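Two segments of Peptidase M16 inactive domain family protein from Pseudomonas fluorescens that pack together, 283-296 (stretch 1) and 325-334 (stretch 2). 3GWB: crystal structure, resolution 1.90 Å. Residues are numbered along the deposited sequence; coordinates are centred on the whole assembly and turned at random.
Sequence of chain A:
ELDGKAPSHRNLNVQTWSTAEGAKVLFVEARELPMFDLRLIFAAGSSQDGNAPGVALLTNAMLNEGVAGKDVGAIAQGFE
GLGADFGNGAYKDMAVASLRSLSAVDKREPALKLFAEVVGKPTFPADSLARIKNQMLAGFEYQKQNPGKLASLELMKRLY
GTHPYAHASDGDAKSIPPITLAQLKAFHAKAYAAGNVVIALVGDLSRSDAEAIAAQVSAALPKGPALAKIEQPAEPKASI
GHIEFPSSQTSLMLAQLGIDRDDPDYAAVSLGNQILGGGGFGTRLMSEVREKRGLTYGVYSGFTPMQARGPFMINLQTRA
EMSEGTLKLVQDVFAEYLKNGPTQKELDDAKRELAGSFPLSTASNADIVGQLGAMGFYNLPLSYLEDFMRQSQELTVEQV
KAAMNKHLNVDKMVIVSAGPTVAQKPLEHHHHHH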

# COMPACT_ATOMS: atom_id res chain seq x y z
N THR A 283 -14.65 20.14 -8.15
CA THR A 283 -14.03 21.18 -7.34
C THR A 283 -13.59 22.37 -8.20
O THR A 283 -13.40 22.24 -9.40
N ARG A 284 -13.42 23.53 -7.56
CA ARG A 284 -13.01 24.74 -8.26
C ARG A 284 -11.67 24.54 -8.96
O ARG A 284 -11.52 24.84 -10.15
N LEU A 285 -10.70 24.01 -8.23
CA LEU A 285 -9.37 23.77 -8.78
C LEU A 285 -9.34 22.74 -9.91
O LEU A 285 -8.70 22.97 -10.93
N MSE A 286 -10.01 21.61 -9.75
CA MSE A 286 -10.00 20.60 -10.81
C MSE A 286 -10.74 21.10 -12.05
O MSE A 286 -10.37 20.79 -13.18
N SER A 287 -11.79 21.88 -11.82
CA SER A 287 -12.58 22.43 -12.92
C SER A 287 -11.77 23.41 -13.77
O SER A 287 -11.73 23.30 -14.99
N GLU A 288 -11.12 24.37 -13.11
CA GLU A 288 -10.33 25.38 -13.81
C GLU A 288 -9.02 24.88 -14.42
O GLU A 288 -8.72 25.18 -15.57
N VAL A 289 -8.25 24.12 -13.65
CA VAL A 289 -6.96 23.64 -14.13
C VAL A 289 -7.01 22.39 -15.02
O VAL A 289 -6.31 22.32 -16.03
N ARG A 290 -7.83 21.42 -14.64
CA ARG A 290 -7.95 20.19 -15.42
C ARG A 290 -9.05 20.26 -16.47
O ARG A 290 -8.79 20.15 -17.66
N GLU A 291 -10.28 20.45 -16.02
CA GLU A 291 -11.45 20.50 -16.89
C GLU A 291 -11.40 21.50 -18.05
O GLU A 291 -11.49 21.12 -19.22
N LYS A 292 -11.27 22.78 -17.72
CA LYS A 292 -11.23 23.84 -18.73
C LYS A 292 -9.89 24.01 -19.45
O LYS A 292 -9.86 24.28 -20.65
N ARG A 293 -8.79 23.85 -18.73
CA ARG A 293 -7.47 24.06 -19.30
C ARG A 293 -6.65 22.80 -19.61
O ARG A 293 -5.66 22.88 -20.34
N GLY A 294 -7.02 21.67 -19.03
CA GLY A 294 -6.27 20.44 -19.27
C GLY A 294 -4.80 20.56 -18.90
O GLY A 294 -3.94 20.02 -19.59
N LEU A 295 -4.51 21.26 -17.81
CA LEU A 295 -3.14 21.47 -17.36
C LEU A 295 -2.61 20.47 -16.33
O LEU A 295 -1.44 20.54 -15.94
N THR A 296 -3.47 19.55 -15.88
CA THR A 296 -3.06 18.58 -14.88
C THR A 296 -4.07 17.45 -14.74
O THR A 296 -5.20 17.55 -15.22
N GLY A 325 2.70 29.47 -15.82
CA GLY A 325 1.34 29.95 -16.00
C GLY A 325 0.33 29.25 -15.11
O GLY A 325 -0.62 29.87 -14.63
N THR A 326 0.53 27.95 -14.88
CA THR A 326 -0.38 27.18 -14.06
C THR A 326 -0.37 27.66 -12.61
O THR A 326 -1.41 27.70 -11.95
N LEU A 327 0.81 28.04 -12.11
CA LEU A 327 0.93 28.52 -10.74
C LEU A 327 0.15 29.82 -10.55
O LEU A 327 -0.47 30.03 -9.51
N LYS A 328 0.20 30.69 -11.56
CA LYS A 328 -0.51 31.96 -11.50
C LYS A 328 -2.01 31.68 -11.48
O LYS A 328 -2.75 32.31 -10.73
N LEU A 329 -2.43 30.74 -12.32
CA LEU A 329 -3.84 30.36 -12.41
C LEU A 329 -4.36 29.86 -11.07
O LEU A 329 -5.39 30.32 -10.59
N VAL A 330 -3.64 28.92 -10.47
CA VAL A 330 -4.05 28.36 -9.18
C VAL A 330 -4.18 29.47 -8.15
O VAL A 330 -5.15 29.52 -7.40
N GLN A 331 -3.20 30.37 -8.12
CA GLN A 331 -3.24 31.48 -7.18
C GLN A 331 -4.47 32.37 -7.42
O GLN A 331 -5.13 32.78 -6.48
N ASP A 332 -4.76 32.65 -8.69
CA ASP A 332 -5.91 33.48 -9.04
C ASP A 332 -7.19 32.77 -8.64
O ASP A 332 -8.11 33.39 -8.10
N VAL A 333 -7.26 31.47 -8.91
CA VAL A 333 -8.44 30.69 -8.54
C VAL A 333 -8.62 30.73 -7.03
O VAL A 333 -9.73 30.82 -6.52
N PHE A 334 -7.51 30.64 -6.31
CA PHE A 334 -7.55 30.66 -4.85
C PHE A 334 -8.02 32.03 -4.36
O PHE A 334 -8.88 32.13 -3.49

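The helices 284-292 and 325-334 run roughly antiparallel, at 149°, with their axes 10.3 Å apart at closest approach. Val 333 and Leu 329 lose the most surface to the other stretch.

Val 333 points toward stretch 1 with chi1 t. Val 333 CG1 lies 3.7 Å from Arg 284 CG and 3.9 Å from Leu 285 CD2. Val 333 CG2 meets the aliphatic part of Glu 288, 3.9 Å from Glu 288 CG. The CA-to-CB bond of Leu 285 (m, t) points sideways to stretch 2, but its end comes nearer and also reaches Val 330, Leu 285 CD2 to Val 330 CG1, 4.0 Å.

Leu 329 (t, p) also points in. Leu 329 CD2 sits 3.9 Å from both Val 289 CG2 and Leu 295 CD1. Leu 329 CD1 is only 2.9 Å from Arg 293 NH2, a tight approach oblique to the guanidinium. Arg 293 NH2 also forms a salt bridge with Glu 288 OE1, 3.3 Å, within stretch 1.

Thr 326 (m) also points in. Its methyl, Thr 326 CG2, is 4.0 Å from Val 289 CG1. Its hydroxyl, Thr 326 OG1, is 3.7 Å from Leu 295 CD1 and is hydrogen-bonded elsewhere in the structure.

No direct hydrogen bond joins the stretches. Water 1 bridges them: it accepts from Arg 284 NH1 at 2.7 Å and donates to Val 333 O at 3.0 Å.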

# COMPACT_ATOMS: atom_id res chain seq x y z
CB THR A 283 -12.80 20.65 -6.59
OG1 THR A 283 -11.76 20.33 -7.53
CG2 THR A 283 -13.16 19.39 -5.80
CB ARG A 284 -12.91 25.90 -7.26
CG ARG A 284 -12.88 27.31 -7.87
CD ARG A 284 -14.19 27.68 -8.57
NE ARG A 284 -15.32 27.96 -7.67
CZ ARG A 284 -15.51 29.10 -7.02
NH1 ARG A 284 -14.64 30.10 -7.13
NH2 ARG A 284 -16.59 29.26 -6.27
CB LEU A 285 -8.41 23.36 -7.66
CG LEU A 285 -7.98 24.48 -6.69
CD1 LEU A 285 -7.25 23.87 -5.52
CD2 LEU A 285 -7.08 25.48 -7.41
CB MSE A 286 -10.62 19.30 -10.33
CG MSE A 286 -9.66 18.43 -9.53
SE MSE A 286 -8.39 17.72 -10.58
CE MSE A 286 -9.13 16.15 -10.91
CB SER A 287 -13.82 23.12 -12.36
OG SER A 287 -14.50 23.84 -13.39
CB GLU A 288 -10.01 26.53 -12.86
CG GLU A 288 -11.23 27.24 -12.28
CD GLU A 288 -12.11 27.86 -13.35
OE1 GLU A 288 -11.58 28.55 -14.25
OE2 GLU A 288 -13.34 27.66 -13.28
CB VAL A 289 -5.99 23.36 -12.96
CG1 VAL A 289 -4.60 23.05 -13.50
CG2 VAL A 289 -5.96 24.55 -12.01
CB ARG A 290 -8.21 19.00 -14.50
CG ARG A 290 -8.51 17.71 -15.25
CD ARG A 290 -8.86 16.56 -14.33
NE ARG A 290 -9.22 15.36 -15.08
CZ ARG A 290 -10.34 15.23 -15.79
NH1 ARG A 290 -11.22 16.22 -15.83
NH2 ARG A 290 -10.57 14.11 -16.46
CB GLU A 291 -12.70 20.76 -16.06
CG GLU A 291 -13.98 20.80 -16.86
CD GLU A 291 -14.18 19.55 -17.67
OE1 GLU A 291 -14.17 18.45 -17.06
OE2 GLU A 291 -14.33 19.66 -18.91
CB LYS A 292 -11.63 25.18 -18.10
CG LYS A 292 -13.02 25.22 -17.48
CD LYS A 292 -13.32 26.59 -16.89
CE LYS A 292 -14.71 26.66 -16.28
NZ LYS A 292 -14.98 27.98 -15.64
CB ARG A 293 -6.65 24.95 -18.37
CG ARG A 293 -6.19 26.26 -18.98
CD ARG A 293 -7.24 27.34 -18.87
NE ARG A 293 -7.63 27.58 -17.49
CZ ARG A 293 -8.28 28.65 -17.05
NH1 ARG A 293 -8.62 29.61 -17.90
NH2 ARG A 293 -8.61 28.76 -15.78
CB LEU A 295 -2.99 22.89 -16.81
CG LEU A 295 -3.06 24.01 -17.85
CD1 LEU A 295 -3.32 25.34 -17.16
CD2 LEU A 295 -1.75 24.04 -18.64
CB THR A 296 -2.92 19.26 -13.51
OG1 THR A 296 -2.45 18.32 -12.54
CG2 THR A 296 -4.27 19.78 -13.07
CB THR A 326 -0.03 25.68 -14.10
OG1 THR A 326 -0.02 25.24 -15.47
CG2 THR A 326 -1.07 24.86 -13.34
CB LEU A 327 2.40 28.75 -10.38
CG LEU A 327 2.67 29.35 -8.99
CD1 LEU A 327 2.18 28.40 -7.91
CD2 LEU A 327 4.16 29.62 -8.82
CB LYS A 328 -0.20 32.82 -12.73
CG LYS A 328 1.27 33.12 -12.94
CD LYS A 328 1.84 34.01 -11.86
CE LYS A 328 3.30 34.36 -12.14
NZ LYS A 328 3.48 35.00 -13.47
CB LEU A 329 -4.04 29.28 -13.48
CG LEU A 329 -5.41 28.60 -13.58
CD1 LEU A 329 -6.47 29.62 -13.97
CD2 LEU A 329 -5.36 27.46 -14.61
CB VAL A 330 -3.04 27.31 -8.68
CG1 VAL A 330 -3.35 26.93 -7.24
CG2 VAL A 330 -3.09 26.08 -9.56
CB GLN A 331 -1.97 32.32 -7.28
CG GLN A 331 -0.72 31.61 -6.77
CD GLN A 331 0.52 32.48 -6.87
OE1 GLN A 331 0.94 32.86 -7.96
NE2 GLN A 331 1.12 32.79 -5.72
CB ASP A 332 -5.96 33.78 -10.54
CG ASP A 332 -4.73 34.51 -11.03
OD1 ASP A 332 -4.33 35.51 -10.39
OD2 ASP A 332 -4.16 34.10 -12.07
CB VAL A 333 -8.30 29.23 -8.99
CG1 VAL A 333 -9.41 28.39 -8.38
CG2 VAL A 333 -8.35 29.14 -10.51
CB PHE A 334 -6.16 30.37 -4.28
CG PHE A 334 -6.11 30.39 -2.79
CD1 PHE A 334 -6.85 29.49 -2.04
CD2 PHE A 334 -5.30 31.31 -2.12
CE1 PHE A 334 -6.80 29.49 -0.65
CE2 PHE A 334 -5.24 31.32 -0.73
CZ PHE A 334 -5.99 30.41 0.01
O HOH W 1 -12.21 30.58 -8.11